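Local coordinates for hypothetical protein PH0107 (Pyrococcus horikoshii, PDB 2YZI) that is of unknown function but carries a pair of CBS domains, modules that in related proteins commonly bind adenosyl nucleotides and regulate partner activities, at residues 85-90 and 106-111. Numbering follows the deposited sequence.
Sequences ANVNTP and ILIEEE
Asn86 and Glu109 rise from the same face of a parallel strand pair and cross at a slant, amide and carboxylate planes 55° apart. Asn86 CG stands anti to the backbone N (chi1 -176°), and from there ND2 donates to Glu109 OE1 at 3.1 Å, meeting the oxygen from above the carboxylate plane. The second N-H bond of ND2 goes to a water, which also accepts from Glu111 N, while the other carboxylate oxygen, OE2, takes the backbone N-H of Gly112 in the turn toward strand 113-119. The amide oxygen turns to its own chain: Asn86 OD1 accepts from Asn88 N, two residues on, at 2.9 Å, an Asx turn laid over the type I beta turn 86-89 that leads into helix 91-101. Beneath the side chains, Ala85 N bonds Leu107 O, Ala85 O receives Glu109 N at 2.8 Å, and Val87 N reaches Glu109 O. On the opposite face the contact is apolar. Ala85 CB meets the tip of Ile106, CD1, at 3.8 Å, with Val94 of helix 91-101 against both residues. Val87, just past strand 84-86, lays CG1 against Ile108 CG2 (3.6 Å) and Glu110 CB (3.7 Å). An alanine at Asn86 would probably leave Glu109 OE1 without this donor and the 86-89 turn less firmly fixed. The parallel pairing joins the two strands of a beta-alpha-beta unit in the second CBS domain, and the uncharged amide ties turn to acidic strand end, its oxygen and both N-H bonds engaged.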
ATOM      1  N   ALA B  85       7.999  -3.438 -15.896  1.00 20.71           N
ATOM      2  CA  ALA B  85       7.059  -3.923 -16.875  1.00 20.42           C
ATOM      3  C   ALA B  85       7.184  -2.938 -18.019  1.00 21.52           C
ATOM      4  O   ALA B  85       7.423  -1.756 -17.800  1.00 22.36           O
ATOM      5  CB  ALA B  85       5.648  -3.902 -16.309  1.00 20.56           C
ATOM      6  N   ASN B  86       7.025  -3.415 -19.238  1.00 20.51           N
ATOM      7  CA  ASN B  86       7.126  -2.548 -20.393  1.00 21.29           C
ATOM      8  C   ASN B  86       5.814  -1.778 -20.629  1.00 22.96           C
ATOM      9  O   ASN B  86       4.728  -2.267 -20.304  1.00 23.72           O
ATOM     10  CB  ASN B  86       7.489  -3.400 -21.599  1.00 19.80           C
ATOM     11  CG  ASN B  86       7.706  -2.587 -22.832  1.00 19.52           C
ATOM     12  OD1 ASN B  86       6.768  -2.320 -23.591  1.00 19.08           O
ATOM     13  ND2 ASN B  86       8.950  -2.168 -23.043  1.00 17.03           N
ATOM     14  N   VAL B  87       5.913  -0.575 -21.192  1.00 23.93           N
ATOM     15  CA  VAL B  87       4.725   0.248 -21.451  1.00 25.18           C
ATOM     16  C   VAL B  87       3.641  -0.499 -22.219  1.00 25.43           C
ATOM     17  O   VAL B  87       2.454  -0.256 -22.014  1.00 26.65           O
ATOM     18  CB  VAL B  87       5.066   1.547 -22.246  1.00 23.92           C
ATOM     19  CG1 VAL B  87       5.932   2.459 -21.408  1.00 22.02           C
ATOM     20  CG2 VAL B  87       5.784   1.203 -23.540  1.00 25.96           C
ATOM     21  N   ASN B  88       4.052  -1.413 -23.093  1.00 26.62           N
ATOM     22  CA  ASN B  88       3.106  -2.176 -23.902  1.00 26.44           C
ATOM     23  C   ASN B  88       2.587  -3.468 -23.281  1.00 26.46           C
ATOM     24  O   ASN B  88       1.702  -4.102 -23.844  1.00 28.79           O
ATOM     25  CB  ASN B  88       3.714  -2.475 -25.271  1.00 26.78           C
ATOM     26  CG  ASN B  88       3.834  -1.238 -26.128  1.00 27.10           C
ATOM     27  OD1 ASN B  88       4.762  -1.111 -26.923  1.00 30.48           O
ATOM     28  ND2 ASN B  88       2.889  -0.322 -25.982  1.00 25.72           N
ATOM     29  N   THR B  89       3.137  -3.857 -22.134  1.00 25.97           N
ATOM     30  CA  THR B  89       2.695  -5.059 -21.434  1.00 23.92           C
ATOM     31  C   THR B  89       1.246  -4.824 -21.017  1.00 23.00           C
ATOM     32  O   THR B  89       0.948  -3.830 -20.368  1.00 24.30           O
ATOM     33  CB  THR B  89       3.517  -5.303 -20.136  1.00 24.73           C
ATOM     34  OG1 THR B  89       4.912  -5.398 -20.445  1.00 26.23           O
ATOM     35  CG2 THR B  89       3.058  -6.582 -19.446  1.00 22.70           C
ATOM     36  N   PRO B  90       0.328  -5.732 -21.387  1.00 21.40           N
ATOM     37  CA  PRO B  90      -1.085  -5.584 -21.023  1.00 20.71           C
ATOM     38  C   PRO B  90      -1.329  -5.667 -19.516  1.00 20.10           C
ATOM     39  O   PRO B  90      -0.687  -6.446 -18.802  1.00 19.04           O
ATOM     40  CB  PRO B  90      -1.759  -6.726 -21.780  1.00 20.64           C
ATOM     41  CG  PRO B  90      -0.692  -7.770 -21.811  1.00 21.69           C
ATOM     42  CD  PRO B  90       0.530  -6.953 -22.180  1.00 21.54           C
ATOM     43  N   ILE B 106       5.172  -1.053  -9.339  1.00 19.36           N
ATOM     44  CA  ILE B 106       6.035  -1.613 -10.374  1.00 18.51           C
ATOM     45  C   ILE B 106       6.440  -0.518 -11.360  1.00 18.97           C
ATOM     46  O   ILE B 106       5.592   0.168 -11.929  1.00 19.10           O
ATOM     47  CB  ILE B 106       5.337  -2.784 -11.123  1.00 18.64           C
ATOM     48  CG1 ILE B 106       6.341  -3.480 -12.038  1.00 18.51           C
ATOM     49  CG2 ILE B 106       4.132  -2.275 -11.907  1.00 18.00           C
ATOM     50  CD1 ILE B 106       5.861  -4.804 -12.610  1.00 18.09           C
ATOM     51  N   LEU B 107       7.748  -0.341 -11.538  1.00 18.17           N
ATOM     52  CA  LEU B 107       8.261   0.683 -12.446  1.00 17.48           C
ATOM     53  C   LEU B 107       7.964   0.328 -13.900  1.00 19.10           C
ATOM     54  O   LEU B 107       8.024  -0.838 -14.287  1.00 18.54           O
ATOM     55  CB  LEU B 107       9.771   0.872 -12.241  1.00 14.19           C
ATOM     56  CG  LEU B 107      10.179   1.524 -10.913  1.00 14.55           C
ATOM     57  CD1 LEU B 107      11.679   1.510 -10.729  1.00 14.00           C
ATOM     58  CD2 LEU B 107       9.665   2.945 -10.892  1.00 14.41           C
ATOM     59  N   ILE B 108       7.623   1.333 -14.700  1.00 19.24           N
ATOM     60  CA  ILE B 108       7.327   1.102 -16.101  1.00 19.34           C
ATOM     61  C   ILE B 108       8.524   1.499 -16.951  1.00 21.87           C
ATOM     62  O   ILE B 108       9.147   2.543 -16.753  1.00 20.83           O
ATOM     63  CB  ILE B 108       6.079   1.877 -16.556  1.00 18.46           C
ATOM     64  CG1 ILE B 108       4.894   1.570 -15.618  1.00 18.91           C
ATOM     65  CG2 ILE B 108       5.726   1.488 -17.987  1.00 17.18           C
ATOM     66  CD1 ILE B 108       4.524   0.092 -15.513  1.00 14.93           C
ATOM     67  N   GLU B 109       8.841   0.637 -17.908  1.00 24.79           N
ATOM     68  CA  GLU B 109       9.979   0.839 -18.780  1.00 26.43           C
ATOM     69  C   GLU B 109       9.605   0.934 -20.247  1.00 27.28           C
ATOM     70  O   GLU B 109       8.635   0.329 -20.698  1.00 27.19           O
ATOM     71  CB  GLU B 109      10.972  -0.310 -18.556  1.00 27.18           C
ATOM     72  CG  GLU B 109      12.038  -0.494 -19.620  1.00 30.99           C
ATOM     73  CD  GLU B 109      11.574  -1.368 -20.768  1.00 32.51           C
ATOM     74  OE1 GLU B 109      10.740  -2.271 -20.528  1.00 34.66           O
ATOM     75  OE2 GLU B 109      12.057  -1.159 -21.905  1.00 33.78           O
ATOM     76  N   GLU B 110      10.379   1.727 -20.972  1.00 27.57           N
ATOM     77  CA  GLU B 110      10.218   1.899 -22.406  1.00 28.50           C
ATOM     78  C   GLU B 110      11.616   2.115 -22.994  1.00 27.44           C
ATOM     79  O   GLU B 110      12.313   3.055 -22.635  1.00 25.72           O
ATOM     80  CB  GLU B 110       9.318   3.096 -22.733  1.00 28.51           C
ATOM     81  CG  GLU B 110       9.190   3.334 -24.232  1.00 29.97           C
ATOM     82  CD  GLU B 110       8.269   4.482 -24.583  1.00 33.27           C
ATOM     83  OE1 GLU B 110       8.386   5.557 -23.959  1.00 35.25           O
ATOM     84  OE2 GLU B 110       7.434   4.315 -25.497  1.00 33.09           O
ATOM     85  N   GLU B 111      12.028   1.219 -23.880  1.00 29.14           N
ATOM     86  CA  GLU B 111      13.337   1.312 -24.506  1.00 31.17           C
ATOM     87  C   GLU B 111      14.479   1.452 -23.500  1.00 30.93           C
ATOM     88  O   GLU B 111      15.452   2.159 -23.751  1.00 31.51           O
ATOM     89  CB  GLU B 111      13.357   2.483 -25.489  1.00 33.71           C
ATOM     90  CG  GLU B 111      12.505   2.251 -26.717  1.00 39.05           C
ATOM     91  CD  GLU B 111      12.411   3.475 -27.599  1.00 42.99           C
ATOM     92  OE1 GLU B 111      11.682   4.422 -27.226  1.00 44.25           O
ATOM     93  OE2 GLU B 111      13.067   3.491 -28.663  1.00 43.90           O
TER
HETATM   94  O   HOH W   1      10.190  -0.313 -24.870  1.00 25.85           O